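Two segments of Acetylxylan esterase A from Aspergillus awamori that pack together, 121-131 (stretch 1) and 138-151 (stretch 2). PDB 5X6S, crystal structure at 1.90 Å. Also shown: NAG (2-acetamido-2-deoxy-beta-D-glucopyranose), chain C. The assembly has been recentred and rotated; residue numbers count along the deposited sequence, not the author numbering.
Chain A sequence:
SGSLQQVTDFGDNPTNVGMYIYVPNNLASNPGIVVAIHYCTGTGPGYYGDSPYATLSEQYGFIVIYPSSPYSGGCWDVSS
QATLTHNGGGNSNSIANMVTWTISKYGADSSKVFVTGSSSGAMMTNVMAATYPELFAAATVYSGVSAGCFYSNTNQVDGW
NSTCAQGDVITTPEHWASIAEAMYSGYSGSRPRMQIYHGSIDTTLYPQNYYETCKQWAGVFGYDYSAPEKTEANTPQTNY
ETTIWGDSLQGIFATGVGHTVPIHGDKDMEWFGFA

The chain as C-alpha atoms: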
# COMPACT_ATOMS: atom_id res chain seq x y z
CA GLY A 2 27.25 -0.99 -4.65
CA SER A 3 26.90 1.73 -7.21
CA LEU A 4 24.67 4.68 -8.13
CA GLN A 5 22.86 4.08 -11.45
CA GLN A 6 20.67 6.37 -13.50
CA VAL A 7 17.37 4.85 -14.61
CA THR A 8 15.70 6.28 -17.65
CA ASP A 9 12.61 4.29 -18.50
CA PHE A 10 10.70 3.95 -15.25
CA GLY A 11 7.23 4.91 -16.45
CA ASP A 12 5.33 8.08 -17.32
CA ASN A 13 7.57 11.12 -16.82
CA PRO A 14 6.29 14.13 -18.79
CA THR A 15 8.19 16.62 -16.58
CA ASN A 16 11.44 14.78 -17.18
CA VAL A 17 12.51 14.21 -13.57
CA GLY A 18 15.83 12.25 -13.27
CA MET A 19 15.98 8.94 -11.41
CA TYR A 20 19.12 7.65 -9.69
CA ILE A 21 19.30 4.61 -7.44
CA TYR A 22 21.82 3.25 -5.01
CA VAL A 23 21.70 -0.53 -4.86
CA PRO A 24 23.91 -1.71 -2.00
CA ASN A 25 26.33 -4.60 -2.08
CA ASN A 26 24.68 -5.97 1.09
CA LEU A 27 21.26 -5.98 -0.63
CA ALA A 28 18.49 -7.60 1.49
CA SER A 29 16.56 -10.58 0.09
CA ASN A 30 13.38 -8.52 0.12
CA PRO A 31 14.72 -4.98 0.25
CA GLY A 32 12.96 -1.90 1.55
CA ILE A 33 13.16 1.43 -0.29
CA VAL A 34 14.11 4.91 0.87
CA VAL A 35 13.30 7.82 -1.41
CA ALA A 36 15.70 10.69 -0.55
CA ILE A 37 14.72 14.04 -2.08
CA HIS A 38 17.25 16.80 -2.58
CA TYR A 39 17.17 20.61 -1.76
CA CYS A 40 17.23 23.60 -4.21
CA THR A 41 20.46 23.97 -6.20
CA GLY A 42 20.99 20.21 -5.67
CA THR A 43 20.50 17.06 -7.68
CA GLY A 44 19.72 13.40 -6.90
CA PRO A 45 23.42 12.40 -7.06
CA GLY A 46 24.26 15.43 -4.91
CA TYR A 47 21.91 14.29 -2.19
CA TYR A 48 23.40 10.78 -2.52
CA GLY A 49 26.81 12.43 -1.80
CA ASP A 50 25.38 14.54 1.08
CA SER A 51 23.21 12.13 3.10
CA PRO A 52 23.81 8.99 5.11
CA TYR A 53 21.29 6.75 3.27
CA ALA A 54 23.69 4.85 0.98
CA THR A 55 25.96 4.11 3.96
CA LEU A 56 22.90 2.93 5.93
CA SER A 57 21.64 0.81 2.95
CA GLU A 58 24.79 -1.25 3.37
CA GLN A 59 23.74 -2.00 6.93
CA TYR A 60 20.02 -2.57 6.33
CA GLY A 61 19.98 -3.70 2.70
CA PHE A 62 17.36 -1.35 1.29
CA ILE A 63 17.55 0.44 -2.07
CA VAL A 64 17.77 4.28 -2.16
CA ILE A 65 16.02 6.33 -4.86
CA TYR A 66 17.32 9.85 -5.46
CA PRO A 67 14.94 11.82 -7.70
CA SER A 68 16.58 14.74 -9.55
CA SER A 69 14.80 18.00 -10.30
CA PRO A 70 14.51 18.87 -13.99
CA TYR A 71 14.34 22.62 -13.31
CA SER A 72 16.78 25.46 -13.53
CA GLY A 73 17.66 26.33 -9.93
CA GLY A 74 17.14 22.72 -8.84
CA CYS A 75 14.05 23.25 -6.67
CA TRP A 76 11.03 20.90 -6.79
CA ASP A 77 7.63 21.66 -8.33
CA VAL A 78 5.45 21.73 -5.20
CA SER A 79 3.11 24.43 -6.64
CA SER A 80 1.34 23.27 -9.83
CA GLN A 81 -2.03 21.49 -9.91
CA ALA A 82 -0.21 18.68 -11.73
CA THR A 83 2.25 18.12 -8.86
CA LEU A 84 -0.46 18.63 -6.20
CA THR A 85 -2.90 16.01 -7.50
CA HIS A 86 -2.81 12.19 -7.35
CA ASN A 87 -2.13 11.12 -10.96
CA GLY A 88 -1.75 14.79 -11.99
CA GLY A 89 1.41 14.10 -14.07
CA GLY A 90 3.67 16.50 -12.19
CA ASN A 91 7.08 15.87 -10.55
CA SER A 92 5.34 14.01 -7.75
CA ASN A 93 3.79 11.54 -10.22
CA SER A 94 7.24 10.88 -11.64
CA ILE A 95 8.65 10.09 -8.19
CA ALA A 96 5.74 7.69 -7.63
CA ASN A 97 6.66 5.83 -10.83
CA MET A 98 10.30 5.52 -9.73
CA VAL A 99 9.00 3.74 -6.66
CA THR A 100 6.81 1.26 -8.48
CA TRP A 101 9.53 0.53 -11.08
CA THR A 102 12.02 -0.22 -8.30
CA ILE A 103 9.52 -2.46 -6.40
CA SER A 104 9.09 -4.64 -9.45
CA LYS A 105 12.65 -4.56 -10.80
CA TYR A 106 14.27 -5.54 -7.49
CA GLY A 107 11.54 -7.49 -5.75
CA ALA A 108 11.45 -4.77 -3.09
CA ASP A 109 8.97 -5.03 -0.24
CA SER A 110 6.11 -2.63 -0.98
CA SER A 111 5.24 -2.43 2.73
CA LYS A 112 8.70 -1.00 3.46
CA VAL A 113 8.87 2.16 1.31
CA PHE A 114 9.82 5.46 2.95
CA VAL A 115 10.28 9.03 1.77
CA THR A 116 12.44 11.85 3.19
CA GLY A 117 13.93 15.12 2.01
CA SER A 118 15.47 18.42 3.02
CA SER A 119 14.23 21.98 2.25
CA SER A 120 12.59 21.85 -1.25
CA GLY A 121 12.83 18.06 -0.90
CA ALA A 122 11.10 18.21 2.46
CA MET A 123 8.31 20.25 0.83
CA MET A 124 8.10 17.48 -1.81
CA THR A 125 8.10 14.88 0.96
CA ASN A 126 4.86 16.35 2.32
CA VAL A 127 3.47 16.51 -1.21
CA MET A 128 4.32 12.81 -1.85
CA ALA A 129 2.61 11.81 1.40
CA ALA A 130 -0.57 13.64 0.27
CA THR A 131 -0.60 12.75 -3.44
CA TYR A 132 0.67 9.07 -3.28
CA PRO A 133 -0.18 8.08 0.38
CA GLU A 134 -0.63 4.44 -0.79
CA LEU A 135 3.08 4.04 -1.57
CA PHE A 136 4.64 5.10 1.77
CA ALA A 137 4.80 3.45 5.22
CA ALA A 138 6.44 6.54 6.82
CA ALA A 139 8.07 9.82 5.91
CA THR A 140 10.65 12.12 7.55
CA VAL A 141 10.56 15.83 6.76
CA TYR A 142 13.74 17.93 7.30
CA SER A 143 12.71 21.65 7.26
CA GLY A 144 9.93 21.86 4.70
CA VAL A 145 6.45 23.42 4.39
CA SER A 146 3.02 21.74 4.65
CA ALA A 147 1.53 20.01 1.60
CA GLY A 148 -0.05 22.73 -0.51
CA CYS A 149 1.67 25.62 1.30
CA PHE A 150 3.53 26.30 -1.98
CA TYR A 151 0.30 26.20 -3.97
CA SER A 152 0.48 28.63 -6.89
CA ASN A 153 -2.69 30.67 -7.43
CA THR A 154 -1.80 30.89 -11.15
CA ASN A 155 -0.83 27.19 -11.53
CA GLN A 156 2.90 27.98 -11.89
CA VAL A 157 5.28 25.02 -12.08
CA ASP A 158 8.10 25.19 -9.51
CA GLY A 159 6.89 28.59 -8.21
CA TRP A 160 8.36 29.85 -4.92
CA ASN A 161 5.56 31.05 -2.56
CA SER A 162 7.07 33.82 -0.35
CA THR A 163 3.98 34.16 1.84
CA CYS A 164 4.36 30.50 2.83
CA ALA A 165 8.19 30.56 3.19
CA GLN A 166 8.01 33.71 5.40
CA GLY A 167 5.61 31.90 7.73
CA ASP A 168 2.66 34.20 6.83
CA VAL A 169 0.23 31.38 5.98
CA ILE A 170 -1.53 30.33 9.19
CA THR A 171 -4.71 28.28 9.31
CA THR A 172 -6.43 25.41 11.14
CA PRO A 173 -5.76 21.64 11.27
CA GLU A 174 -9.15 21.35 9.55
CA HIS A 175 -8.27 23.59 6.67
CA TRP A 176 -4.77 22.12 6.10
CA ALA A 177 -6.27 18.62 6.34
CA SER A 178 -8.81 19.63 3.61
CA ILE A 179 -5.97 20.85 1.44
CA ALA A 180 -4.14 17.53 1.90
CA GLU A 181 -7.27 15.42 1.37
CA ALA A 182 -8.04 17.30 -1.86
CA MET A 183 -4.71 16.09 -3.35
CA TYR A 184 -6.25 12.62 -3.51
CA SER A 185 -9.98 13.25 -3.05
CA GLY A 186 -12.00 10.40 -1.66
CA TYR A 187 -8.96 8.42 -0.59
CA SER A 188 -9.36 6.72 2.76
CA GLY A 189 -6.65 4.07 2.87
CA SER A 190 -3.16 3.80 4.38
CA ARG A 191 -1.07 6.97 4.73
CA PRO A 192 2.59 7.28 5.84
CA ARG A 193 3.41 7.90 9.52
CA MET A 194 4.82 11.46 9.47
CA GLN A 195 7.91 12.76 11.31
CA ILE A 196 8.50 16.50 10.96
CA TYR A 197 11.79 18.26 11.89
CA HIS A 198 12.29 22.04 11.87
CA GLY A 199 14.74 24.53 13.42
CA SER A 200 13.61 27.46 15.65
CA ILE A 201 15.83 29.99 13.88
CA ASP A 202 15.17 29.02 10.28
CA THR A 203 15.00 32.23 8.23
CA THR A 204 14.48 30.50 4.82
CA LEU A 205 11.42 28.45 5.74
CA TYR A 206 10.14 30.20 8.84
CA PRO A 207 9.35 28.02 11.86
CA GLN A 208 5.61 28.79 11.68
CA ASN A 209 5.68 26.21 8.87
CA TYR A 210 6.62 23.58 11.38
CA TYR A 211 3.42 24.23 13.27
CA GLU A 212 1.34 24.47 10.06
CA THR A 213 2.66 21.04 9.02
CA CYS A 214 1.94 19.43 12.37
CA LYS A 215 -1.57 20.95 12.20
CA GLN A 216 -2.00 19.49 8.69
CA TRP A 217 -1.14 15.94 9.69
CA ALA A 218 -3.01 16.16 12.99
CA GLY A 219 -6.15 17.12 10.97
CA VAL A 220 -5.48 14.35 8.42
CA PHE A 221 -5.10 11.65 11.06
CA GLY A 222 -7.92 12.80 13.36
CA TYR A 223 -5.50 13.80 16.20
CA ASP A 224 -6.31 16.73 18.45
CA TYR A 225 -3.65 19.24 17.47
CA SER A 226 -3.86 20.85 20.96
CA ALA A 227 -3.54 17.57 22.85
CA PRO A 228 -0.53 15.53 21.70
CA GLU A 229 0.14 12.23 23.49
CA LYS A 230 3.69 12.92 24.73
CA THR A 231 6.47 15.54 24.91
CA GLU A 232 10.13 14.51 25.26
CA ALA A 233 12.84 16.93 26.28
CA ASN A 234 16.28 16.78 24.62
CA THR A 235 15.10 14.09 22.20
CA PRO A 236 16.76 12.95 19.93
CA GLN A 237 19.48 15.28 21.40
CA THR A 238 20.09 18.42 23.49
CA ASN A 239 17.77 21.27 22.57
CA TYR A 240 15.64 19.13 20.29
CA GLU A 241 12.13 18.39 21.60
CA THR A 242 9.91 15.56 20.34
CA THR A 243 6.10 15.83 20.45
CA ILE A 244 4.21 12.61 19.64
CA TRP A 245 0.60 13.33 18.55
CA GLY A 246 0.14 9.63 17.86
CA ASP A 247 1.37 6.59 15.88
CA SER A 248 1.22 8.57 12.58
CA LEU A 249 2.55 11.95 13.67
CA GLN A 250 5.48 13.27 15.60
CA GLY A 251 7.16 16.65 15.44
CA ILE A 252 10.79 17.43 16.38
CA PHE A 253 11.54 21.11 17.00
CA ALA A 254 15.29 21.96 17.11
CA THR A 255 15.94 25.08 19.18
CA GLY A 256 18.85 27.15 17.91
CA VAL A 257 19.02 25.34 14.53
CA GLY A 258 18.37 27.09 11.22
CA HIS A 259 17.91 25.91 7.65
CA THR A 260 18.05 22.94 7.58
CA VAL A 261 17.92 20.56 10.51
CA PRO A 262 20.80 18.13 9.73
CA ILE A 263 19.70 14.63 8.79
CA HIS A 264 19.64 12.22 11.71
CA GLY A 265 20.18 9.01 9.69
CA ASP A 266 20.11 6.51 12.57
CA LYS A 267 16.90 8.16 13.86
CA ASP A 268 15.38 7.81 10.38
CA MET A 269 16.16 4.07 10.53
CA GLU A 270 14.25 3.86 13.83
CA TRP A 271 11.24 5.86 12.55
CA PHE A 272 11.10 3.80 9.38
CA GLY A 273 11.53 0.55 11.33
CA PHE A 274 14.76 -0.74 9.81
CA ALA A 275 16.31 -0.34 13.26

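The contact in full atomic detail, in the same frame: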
# COMPACT_ATOMS: atom_id res chain seq x y z
N GLY A 121 13.12 19.51 -0.94
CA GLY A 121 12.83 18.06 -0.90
C GLY A 121 11.96 17.68 0.25
O GLY A 121 11.20 16.71 0.15
N ALA A 122 12.04 18.44 1.35
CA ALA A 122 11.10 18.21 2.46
C ALA A 122 9.69 18.70 2.10
O ALA A 122 8.70 18.07 2.51
CB ALA A 122 11.58 18.85 3.73
N MET A 123 9.61 19.81 1.37
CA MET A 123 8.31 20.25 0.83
C MET A 123 7.70 19.12 -0.05
O MET A 123 6.52 18.78 0.06
CB MET A 123 8.46 21.48 -0.01
CG MET A 123 9.08 22.68 0.70
SD MET A 123 9.02 24.06 -0.42
CE MET A 123 10.42 25.04 0.11
N MET A 124 8.53 18.57 -0.92
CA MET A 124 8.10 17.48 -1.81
C MET A 124 7.77 16.23 -1.00
O MET A 124 6.83 15.48 -1.34
CB MET A 124 9.16 17.22 -2.88
CG MET A 124 8.81 16.03 -3.81
SD MET A 124 7.21 16.16 -4.62
CE MET A 124 7.67 17.12 -6.04
N THR A 125 8.46 16.01 0.12
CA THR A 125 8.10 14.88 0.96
C THR A 125 6.65 14.97 1.43
O THR A 125 5.91 13.97 1.39
CB THR A 125 9.12 14.72 2.14
OG1 THR A 125 10.40 14.41 1.58
CG2 THR A 125 8.75 13.59 3.06
N ASN A 126 6.23 16.14 1.89
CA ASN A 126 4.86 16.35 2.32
C ASN A 126 3.93 16.15 1.16
O ASN A 126 2.92 15.55 1.32
CB ASN A 126 4.63 17.69 2.95
CG ASN A 126 5.13 17.76 4.38
OD1 ASN A 126 4.92 16.89 5.18
ND2 ASN A 126 5.86 18.77 4.63
N VAL A 127 4.30 16.65 0.01
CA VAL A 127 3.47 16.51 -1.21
C VAL A 127 3.29 15.03 -1.58
O VAL A 127 2.16 14.56 -1.90
CB VAL A 127 4.00 17.35 -2.38
CG1 VAL A 127 3.27 17.02 -3.70
CG2 VAL A 127 3.83 18.85 -2.10
N MET A 128 4.38 14.27 -1.52
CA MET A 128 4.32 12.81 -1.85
C MET A 128 3.41 12.07 -0.88
O MET A 128 2.68 11.17 -1.27
CB MET A 128 5.71 12.17 -1.78
CG MET A 128 6.70 12.60 -2.90
SD MET A 128 6.04 12.38 -4.59
CE MET A 128 5.63 10.62 -4.51
N ALA A 129 3.48 12.42 0.40
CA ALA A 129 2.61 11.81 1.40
C ALA A 129 1.11 12.04 1.06
O ALA A 129 0.29 11.18 1.29
CB ALA A 129 2.94 12.33 2.79
N ALA A 130 0.79 13.23 0.59
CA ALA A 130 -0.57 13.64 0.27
C ALA A 130 -1.07 13.15 -1.08
O ALA A 130 -2.26 12.85 -1.24
CB ALA A 130 -0.65 15.14 0.31
N THR A 131 -0.18 13.08 -2.07
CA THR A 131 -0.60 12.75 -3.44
C THR A 131 -0.52 11.24 -3.72
O THR A 131 -1.36 10.73 -4.45
CB THR A 131 0.24 13.49 -4.51
OG1 THR A 131 1.64 13.36 -4.22
CG2 THR A 131 -0.15 14.99 -4.60
N ALA A 138 6.03 5.42 5.92
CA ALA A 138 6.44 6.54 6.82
C ALA A 138 7.26 7.49 6.04
O ALA A 138 7.82 7.12 4.97
CB ALA A 138 7.23 6.03 8.03
N ALA A 139 7.36 8.72 6.54
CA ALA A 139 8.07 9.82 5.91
C ALA A 139 8.75 10.63 6.97
O ALA A 139 8.17 10.79 8.07
CB ALA A 139 7.14 10.72 5.17
N THR A 140 9.92 11.19 6.63
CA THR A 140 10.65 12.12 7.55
C THR A 140 10.91 13.40 6.80
O THR A 140 11.51 13.39 5.71
CB THR A 140 11.97 11.46 8.12
OG1 THR A 140 11.65 10.32 8.93
CG2 THR A 140 12.78 12.46 9.00
N VAL A 141 10.50 14.52 7.37
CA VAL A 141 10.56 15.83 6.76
C VAL A 141 11.61 16.67 7.49
O VAL A 141 11.46 16.93 8.72
CB VAL A 141 9.16 16.52 6.78
CG1 VAL A 141 9.16 17.90 6.21
CG2 VAL A 141 8.11 15.65 6.08
N TYR A 142 12.68 17.03 6.78
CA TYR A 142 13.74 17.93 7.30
C TYR A 142 13.56 19.37 6.79
O TYR A 142 14.04 19.75 5.71
CB TYR A 142 15.16 17.41 7.00
CG TYR A 142 15.53 16.21 7.80
CD1 TYR A 142 15.87 16.34 9.16
CD2 TYR A 142 15.52 14.93 7.25
CE1 TYR A 142 16.17 15.24 9.92
CE2 TYR A 142 15.85 13.79 8.04
CZ TYR A 142 16.19 13.98 9.36
OH TYR A 142 16.52 12.94 10.17
N SER A 143 12.84 20.20 7.59
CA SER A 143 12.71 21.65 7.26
C SER A 143 12.02 21.91 5.93
O SER A 143 12.64 22.33 4.94
CB SER A 143 14.08 22.35 7.27
OG SER A 143 14.81 22.04 8.47
N GLY A 144 10.73 21.61 5.88
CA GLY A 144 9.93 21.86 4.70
C GLY A 144 8.76 22.81 4.99
O GLY A 144 8.80 23.59 5.96
N VAL A 145 7.73 22.72 4.17
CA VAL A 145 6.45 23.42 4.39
C VAL A 145 5.36 22.40 4.14
O VAL A 145 5.61 21.37 3.52
CB VAL A 145 6.24 24.67 3.51
CG1 VAL A 145 7.41 25.64 3.65
CG2 VAL A 145 6.00 24.32 2.05
N SER A 146 4.16 22.68 4.68
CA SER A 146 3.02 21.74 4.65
C SER A 146 2.63 21.47 3.18
O SER A 146 2.95 22.25 2.30
CB SER A 146 1.83 22.31 5.43
OG SER A 146 1.46 23.57 4.87
N ALA A 147 1.97 20.34 2.94
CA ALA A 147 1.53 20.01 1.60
C ALA A 147 0.51 21.06 1.17
O ALA A 147 -0.52 21.29 1.84
CB ALA A 147 0.92 18.60 1.55
N GLY A 148 0.81 21.72 0.07
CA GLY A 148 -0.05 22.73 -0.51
C GLY A 148 0.23 24.12 0.00
O GLY A 148 -0.40 25.04 -0.43
N CYS A 149 1.21 24.28 0.89
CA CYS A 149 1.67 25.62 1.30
C CYS A 149 2.33 26.38 0.14
O CYS A 149 2.29 27.62 0.09
CB CYS A 149 2.59 25.51 2.52
SG CYS A 149 2.87 27.05 3.47
N PHE A 150 2.93 25.65 -0.81
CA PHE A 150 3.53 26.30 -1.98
C PHE A 150 2.61 26.34 -3.17
O PHE A 150 3.04 26.72 -4.27
CB PHE A 150 4.90 25.68 -2.37
CG PHE A 150 6.10 26.46 -1.90
CD1 PHE A 150 6.12 27.06 -0.62
CD2 PHE A 150 7.23 26.57 -2.70
CE1 PHE A 150 7.24 27.75 -0.18
CE2 PHE A 150 8.37 27.24 -2.25
CZ PHE A 150 8.37 27.84 -0.98
N TYR A 151 1.37 25.96 -2.96
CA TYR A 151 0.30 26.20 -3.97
C TYR A 151 0.54 27.51 -4.73
O TYR A 151 0.82 28.56 -4.13
CB TYR A 151 -1.06 26.22 -3.28
CG TYR A 151 -2.21 26.67 -4.14
CD1 TYR A 151 -2.86 25.77 -5.01
CD2 TYR A 151 -2.68 28.00 -4.07
CE1 TYR A 151 -3.95 26.18 -5.77
CE2 TYR A 151 -3.74 28.43 -4.84
CZ TYR A 151 -4.38 27.54 -5.67
OH TYR A 151 -5.43 28.02 -6.40
C1 NAG C . 0.78 31.00 -1.60
C2 NAG C . -0.32 31.34 -2.62
C3 NAG C . -1.68 31.52 -1.95
C4 NAG C . -2.04 30.32 -1.06
C5 NAG C . -0.85 29.99 -0.13
C6 NAG C . -1.10 28.69 0.60
C7 NAG C . 0.31 32.69 -4.56
C8 NAG C . 0.74 34.04 -5.05
N2 NAG C . 0.06 32.57 -3.28
O3 NAG C . -2.64 31.72 -2.97
O4 NAG C . -3.16 30.52 -0.22
O5 NAG C . 0.41 29.90 -0.78
O6 NAG C . 0.01 28.47 1.47
O7 NAG C . 0.23 31.76 -5.37
O HOH W 1 4.83 21.18 0.48

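Helix 121-131 lies against strand 138-142 and the loop that follows it, the helix and strand axes running roughly antiparallel at 148° and approaching to 7.2 Å. The fit is tightest just past the strand, at G144: its CA comes within 4.4 Å of the CA of A122, a spacing that small residues on both sides permit. G144 has no side chain, and a CB there would point at the helix and sit 2.8 Å from A122 C and 2.9 Å from M123 N, a clash; the bare backbone can therefore press against the helix. In return, the methyl of A122 is a small bump set into a hollow formed by the strand end and the loop after it, with A122 CB 3.3 Å from Y142 O, 3.6 Å from G144 CA and 3.6 Å from V141 CG1.

One turn along the helix, T125 continues this surface. Its CG2 methyl meets A139 CB at 3.9 Å and V141 CG2 at 3.7 Å, while its hydroxyl turns back to its own helix, OG1 donating to G121 O at 2.8 Å; the methyl is thus left for the apolar contact.

N126 supplies the direct hydrogen bond between the stretches. Its CA-to-CB bond points toward the loop, and N126 ND2 donates to V145 O at 2.8 Å, tying the loop backbone to the helix side chain. Beyond it, A147 fills a shallow recess on the helix: A147 CB rests 3.7 Å from N126 O and 4.0 Å from A130 CB, and A147 CA lies 4.9 Å from V127 CA. A147 belongs to the type II turn S146 to C149, closed by C149 N donating to S146 O at 3.0 Å; G148 in that turn has phi/psi of 91/0, where a CB would jam against the preceding carbonyl.

The CA-to-CB bond of M123 points sideways, and its long, unbranched side chain runs along V145 to F150. M123 CG packs on V145 CG2 at 3.7 Å, and its sulfur lies over one face of the F150 ring: M123 SD stands 3.7 Å from the F150 ring centroid, only 10° off the normal, a sulfur-aromatic contact, with M123 CE 3.6 Å from F150 CZ. Water 1 lies 3.0 Å from M123 O and 2.8 Å from S146 O, placed to link the two backbones. F150 lies within a second turn, type I, from G148 to Y151; in the same turn C149 O accepts a hydrogen bond from NAG O6 at 2.8 Å.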